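Local coordinates for 6b protein (Agrobacterium vitis, PDB 3AQ2), which disturbs plant cell proliferation, probably by acting on the miRNA machinery, and has an ADP-ribosylation fold, at residues 31-35 and 59-65. Numbering follows the deposited sequence.
Sequences RTDFR and LLSDQRL
Arg31 lays its CB and CG against the isobutyl end of Leu65, with CG 3.8 Å from Leu65 CD2. The side chain then continues toward the 61-63 loop. CG stands anti to the backbone N (chi1 -167°), and a bend at chi3 turns the guanidinium onto two loop carbonyls. Arg31 NE donates to Gln63 O at 2.7 Å; the oxygen sits at the guanidinium edge, and NE lies above the carbonyl plane. Arg31 NH2 gives a weak, bent bond to Ser61 O at 2.8 Å. One side chain thus ties together both flanks of Asp62, the centre of an inverse gamma turn. This turn lies on the link between strands 58-60 and 66-70, packed against helix 20-38 of the ADP-ribosylation fold. One helical turn on, Arg35 NH1 forms a salt bridge with Asp62 OD1 at 2.7 Å. The guanidinium and carboxylate planes stand 83° apart. Asp62 OD2 stays 4.1 Å from Arg35 NH1, so the bridge runs through OD1 alone. Arg35 CD also passes 3.2 Å from Ser61 OG, which is hydrogen-bonded to Ser39 O. On the buried side, Leu59 CD1 meets the ring edge of Phe34, 3.7 Å from Phe34 CZ. Trp9 packs edge-to-face with the same ring.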
loop_
_atom_site.group_PDB
_atom_site.type_symbol
_atom_site.label_atom_id
_atom_site.label_comp_id
_atom_site.label_asym_id
_atom_site.label_seq_id
_atom_site.Cartn_x
_atom_site.Cartn_y
_atom_site.Cartn_z
ATOM N N ARG A 31 12.605 2.125 -2.977
ATOM C CA ARG A 31 12.554 0.796 -2.380
ATOM C C ARG A 31 13.933 0.381 -1.879
ATOM O O ARG A 31 14.079 -0.098 -0.746
ATOM C CB ARG A 31 12.045 -0.229 -3.398
ATOM C CG ARG A 31 11.681 -1.543 -2.762
ATOM C CD ARG A 31 11.871 -2.718 -3.679
ATOM N NE ARG A 31 12.339 -3.860 -2.897
ATOM C CZ ARG A 31 13.617 -4.181 -2.716
ATOM N NH1 ARG A 31 14.581 -3.465 -3.279
ATOM N NH2 ARG A 31 13.935 -5.231 -1.969
ATOM N N THR A 32 14.943 0.573 -2.721
ATOM C CA THR A 32 16.318 0.235 -2.350
ATOM C C THR A 32 16.781 1.036 -1.125
ATOM O O THR A 32 17.404 0.466 -0.219
ATOM C CB THR A 32 17.299 0.441 -3.526
ATOM O OG1 THR A 32 16.890 -0.380 -4.628
ATOM C CG2 THR A 32 18.724 0.062 -3.118
ATOM N N ASP A 33 16.476 2.337 -1.106
ATOM C CA ASP A 33 16.898 3.230 -0.004
ATOM C C ASP A 33 16.215 2.867 1.309
ATOM O O ASP A 33 16.814 2.969 2.388
ATOM C CB ASP A 33 16.595 4.694 -0.320
ATOM C CG ASP A 33 17.487 5.269 -1.417
ATOM O OD1 ASP A 33 18.474 4.615 -1.838
ATOM O OD2 ASP A 33 17.195 6.398 -1.853
ATOM N N PHE A 34 14.948 2.473 1.208
ATOM C CA PHE A 34 14.164 2.006 2.352
ATOM C C PHE A 34 14.792 0.740 2.960
ATOM O O PHE A 34 15.071 0.688 4.160
ATOM C CB PHE A 34 12.731 1.739 1.876
ATOM C CG PHE A 34 11.755 1.438 2.975
ATOM C CD1 PHE A 34 10.977 2.454 3.518
ATOM C CD2 PHE A 34 11.572 0.142 3.434
ATOM C CE1 PHE A 34 10.042 2.184 4.508
ATOM C CE2 PHE A 34 10.643 -0.144 4.439
ATOM C CZ PHE A 34 9.873 0.888 4.983
ATOM N N ARG A 35 15.036 -0.264 2.113
ATOM C CA ARG A 35 15.657 -1.521 2.529
ATOM C C ARG A 35 17.050 -1.292 3.114
ATOM O O ARG A 35 17.400 -1.888 4.141
ATOM C CB ARG A 35 15.716 -2.520 1.354
ATOM C CG ARG A 35 16.717 -3.683 1.543
ATOM C CD ARG A 35 16.189 -4.795 2.460
ATOM N NE ARG A 35 17.230 -5.426 3.277
ATOM C CZ ARG A 35 18.121 -6.317 2.844
ATOM N NH1 ARG A 35 18.135 -6.712 1.573
ATOM N NH2 ARG A 35 19.015 -6.817 3.690
ATOM N N LEU A 59 7.453 -5.652 8.456
ATOM C CA LEU A 59 7.567 -5.577 7.007
ATOM C C LEU A 59 8.655 -6.506 6.547
ATOM O O LEU A 59 9.709 -6.611 7.179
ATOM C CB LEU A 59 7.920 -4.158 6.535
ATOM C CG LEU A 59 7.073 -2.979 7.002
ATOM C CD1 LEU A 59 7.554 -1.709 6.309
ATOM C CD2 LEU A 59 5.605 -3.211 6.726
ATOM N N LEU A 60 8.389 -7.136 5.404
ATOM C CA LEU A 60 9.362 -7.941 4.699
ATOM C C LEU A 60 9.822 -7.069 3.534
ATOM O O LEU A 60 9.076 -6.854 2.584
ATOM C CB LEU A 60 8.705 -9.236 4.188
ATOM C CG LEU A 60 8.023 -10.201 5.181
ATOM C CD1 LEU A 60 6.753 -9.619 5.780
ATOM C CD2 LEU A 60 7.683 -11.506 4.487
ATOM N N SER A 61 11.030 -6.529 3.630
ATOM C CA SER A 61 11.478 -5.536 2.654
ATOM C C SER A 61 12.242 -6.131 1.468
ATOM O O SER A 61 12.561 -5.413 0.517
ATOM C CB SER A 61 12.328 -4.476 3.337
ATOM O OG SER A 61 13.425 -5.082 3.977
ATOM N N ASP A 62 12.531 -7.433 1.538
ATOM C CA ASP A 62 13.082 -8.185 0.401
ATOM C C ASP A 62 11.965 -8.643 -0.539
ATOM O O ASP A 62 11.857 -9.835 -0.883
ATOM C CB ASP A 62 13.847 -9.415 0.880
ATOM C CG ASP A 62 15.194 -9.078 1.471
ATOM O OD1 ASP A 62 15.749 -8.001 1.152
ATOM O OD2 ASP A 62 15.710 -9.907 2.248
ATOM N N GLN A 63 11.119 -7.706 -0.934
ATOM C CA GLN A 63 10.121 -7.979 -1.951
ATOM C C GLN A 63 9.890 -6.692 -2.711
ATOM O O GLN A 63 10.391 -5.643 -2.311
ATOM C CB GLN A 63 8.819 -8.509 -1.334
ATOM C CG GLN A 63 8.061 -7.504 -0.468
ATOM C CD GLN A 63 6.812 -8.088 0.175
ATOM O OE1 GLN A 63 6.625 -7.985 1.396
ATOM N NE2 GLN A 63 5.956 -8.712 -0.635
ATOM N N ARG A 64 9.162 -6.787 -3.815
ATOM C CA ARG A 64 8.855 -5.619 -4.625
ATOM C C ARG A 64 7.796 -4.775 -3.930
ATOM O O ARG A 64 7.054 -5.265 -3.073
ATOM C CB ARG A 64 8.370 -6.046 -6.012
ATOM C CG ARG A 64 9.414 -6.817 -6.792
ATOM C CD ARG A 64 8.885 -7.289 -8.133
ATOM N NE ARG A 64 7.758 -8.206 -7.978
ATOM C CZ ARG A 64 7.170 -8.848 -8.984
ATOM N NH1 ARG A 64 7.604 -8.689 -10.231
ATOM N NH2 ARG A 64 6.152 -9.657 -8.737
ATOM N N LEU A 65 7.728 -3.508 -4.319
ATOM C CA LEU A 65 6.659 -2.633 -3.869
ATOM C C LEU A 65 5.300 -3.130 -4.344
ATOM O O LEU A 65 5.173 -3.705 -5.441
ATOM C CB LEU A 65 6.878 -1.218 -4.402
ATOM C CG LEU A 65 8.136 -0.476 -3.948
ATOM C CD1 LEU A 65 8.249 0.837 -4.705
ATOM C CD2 LEU A 65 8.120 -0.224 -2.432
#